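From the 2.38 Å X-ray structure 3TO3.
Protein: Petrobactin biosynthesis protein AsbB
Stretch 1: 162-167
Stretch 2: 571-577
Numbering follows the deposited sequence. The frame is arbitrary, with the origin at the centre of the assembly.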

# COMPACT_ATOMS: atom_id res chain seq x y z
N PRO B 162 6.55 -0.19 24.71
CA PRO B 162 7.55 0.65 25.41
C PRO B 162 8.97 0.61 24.77
O PRO B 162 9.83 1.45 25.08
N TYR B 163 9.22 -0.38 23.92
CA TYR B 163 10.50 -0.47 23.22
C TYR B 163 10.44 -0.05 21.76
O TYR B 163 11.11 0.92 21.36
N HIS B 164 9.66 -0.79 20.95
CA HIS B 164 9.61 -0.55 19.50
C HIS B 164 9.23 0.88 19.20
O HIS B 164 8.15 1.31 19.57
N PRO B 165 10.12 1.62 18.51
CA PRO B 165 9.77 3.02 18.24
C PRO B 165 8.54 3.19 17.34
O PRO B 165 7.80 4.17 17.55
N SER B 166 8.25 2.30 16.40
CA SER B 166 6.91 2.43 15.87
C SER B 166 5.99 1.30 16.39
O SER B 166 5.90 0.22 15.80
N TYR B 167 5.21 1.64 17.41
CA TYR B 167 4.34 0.70 18.12
C TYR B 167 2.89 0.72 17.66
O TYR B 167 2.08 -0.09 18.12
N GLN B 571 18.57 -7.77 18.23
CA GLN B 571 18.51 -6.37 17.89
C GLN B 571 17.29 -6.20 16.98
O GLN B 571 17.37 -6.40 15.77
N LEU B 572 16.22 -5.66 17.54
CA LEU B 572 14.94 -5.60 16.83
C LEU B 572 14.86 -4.43 15.84
O LEU B 572 14.35 -4.57 14.74
N THR B 573 15.36 -3.29 16.25
CA THR B 573 15.41 -2.13 15.38
C THR B 573 16.40 -2.36 14.24
O THR B 573 16.09 -2.05 13.10
N LYS B 574 17.57 -2.92 14.51
CA LYS B 574 18.55 -3.11 13.45
C LYS B 574 17.93 -3.85 12.26
O LYS B 574 18.24 -3.58 11.08
N ARG B 575 17.04 -4.78 12.58
CA ARG B 575 16.42 -5.61 11.57
C ARG B 575 15.59 -4.81 10.55
O ARG B 575 15.41 -5.24 9.41
N ARG B 576 15.11 -3.64 10.97
CA ARG B 576 14.25 -2.81 10.13
C ARG B 576 15.05 -1.93 9.20
O ARG B 576 14.47 -1.29 8.32
N LEU B 577 16.35 -1.80 9.48
CA LEU B 577 17.24 -1.01 8.60
C LEU B 577 18.12 -1.76 7.59
O LEU B 577 18.90 -1.14 6.87

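Residues 162-167 and 571-577, more than 400 positions apart in the chain, meet through side chains over a modest interface of 320 Å², with CA of His164 and CA of Thr573 as the closest CA pair at 7.3 Å. Pro162, at the start of the first stretch, lies out of reach of the second.

Tyr163 is the first residue to engage, and its CA-to-CB bond points toward the partner stretch. A t rotamer carries the ring to Leu572 and Thr573: CE2 of Tyr163 lies 4.2 Å from CD1 of Leu572, an apolar contact, and 4.1 Å from OG1 of Thr573. The closest pair between Tyr163 and Thr573 is thus a ring carbon against a hydroxyl, a packing contact, and both hydroxyls have hydrogen bonds elsewhere in the structure.

His164 leaves its backbone sideways, but its m rotamer brings the imidazole closer to the second stretch. There its CE1 approaches CD1 of Leu572 to 3.5 Å, while its ND1 lies 3.3 Å from NH1 of Arg576. Leu572, itself m at chi1 and t at chi2, points toward the first stretch and thus packs against both aromatic rings.

Pro165 adds a smaller contact, its CD lying 3.9 Å from OG1 of Thr573, which is in an m rotamer.

Ser166 supplies the polar anchor. Its p rotamer places OG to accept a hydrogen bond from Arg576, with NH2 of Arg576 3.1 Å from OG of Ser166 and an N-H...O angle of 146°. Arg576 starts toward the first stretch with chi1 at -39°, and chi2 and chi3 lie between the usual wells, giving a bent side chain whose guanidinium meets Ser166 OG and His164 ND1 at its edge, near its plane.

Tyr167, also p, sends the end of its side chain away from the second stretch and makes no contact with it.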

# COMPACT_ATOMS: atom_id res chain seq x y z
CB PRO B 162 7.54 0.09 26.85
CG PRO B 162 7.18 -1.42 26.65
CD PRO B 162 6.27 -1.47 25.42
CB TYR B 163 11.09 -1.87 23.31
CG TYR B 163 12.47 -1.94 22.74
CD1 TYR B 163 13.58 -1.78 23.55
CD2 TYR B 163 12.67 -2.17 21.38
CE1 TYR B 163 14.85 -1.85 23.03
CE2 TYR B 163 13.94 -2.24 20.85
CZ TYR B 163 15.03 -2.08 21.69
OH TYR B 163 16.31 -2.15 21.20
CB HIS B 164 8.61 -1.48 18.79
CG HIS B 164 9.02 -2.92 18.78
ND1 HIS B 164 10.14 -3.36 18.11
CD2 HIS B 164 8.45 -4.02 19.33
CE1 HIS B 164 10.24 -4.67 18.26
NE2 HIS B 164 9.22 -5.10 18.99
CB PRO B 165 11.06 3.60 17.64
CG PRO B 165 11.92 2.41 17.31
CD PRO B 165 11.54 1.33 18.24
CB SER B 166 6.98 2.39 14.34
OG SER B 166 7.59 1.20 13.92
CB TYR B 167 4.40 1.04 19.63
CG TYR B 167 4.26 2.54 19.97
CD1 TYR B 167 3.00 3.13 20.07
CD2 TYR B 167 5.37 3.36 20.14
CE1 TYR B 167 2.85 4.48 20.37
CE2 TYR B 167 5.22 4.72 20.45
CZ TYR B 167 3.95 5.27 20.56
OH TYR B 167 3.78 6.60 20.85
CB GLN B 571 19.74 -6.03 17.04
CG GLN B 571 21.07 -6.26 17.72
CD GLN B 571 22.23 -6.00 16.78
OE1 GLN B 571 22.45 -6.75 15.81
NE2 GLN B 571 22.97 -4.93 17.04
CB LEU B 572 13.80 -5.50 17.83
CG LEU B 572 13.74 -6.65 18.85
CD1 LEU B 572 12.88 -6.25 20.03
CD2 LEU B 572 13.21 -7.92 18.22
CB THR B 573 15.75 -0.87 16.20
OG1 THR B 573 14.72 -0.68 17.19
CG2 THR B 573 15.84 0.34 15.32
CB LYS B 574 19.79 -3.86 13.94
CG LYS B 574 20.90 -3.93 12.91
CD LYS B 574 22.14 -4.54 13.56
CE LYS B 574 23.36 -4.59 12.62
NZ LYS B 574 24.13 -3.31 12.63
CB ARG B 575 15.59 -6.70 12.24
CG ARG B 575 15.15 -7.82 11.31
CD ARG B 575 15.04 -9.11 12.09
NE ARG B 575 15.07 -8.85 13.53
CZ ARG B 575 15.30 -9.78 14.45
NH1 ARG B 575 15.30 -9.46 15.73
NH2 ARG B 575 15.53 -11.04 14.08
CB ARG B 576 13.38 -1.89 10.99
CG ARG B 576 12.85 -2.53 12.25
CD ARG B 576 11.35 -2.75 12.17
NE ARG B 576 10.63 -1.74 12.94
CZ ARG B 576 10.45 -1.79 14.26
NH1 ARG B 576 10.94 -2.80 14.96
NH2 ARG B 576 9.78 -0.82 14.89
CB LEU B 577 18.10 -0.06 9.44
CG LEU B 577 17.27 0.66 10.51
CD1 LEU B 577 18.17 1.20 11.58
CD2 LEU B 577 16.40 1.76 9.90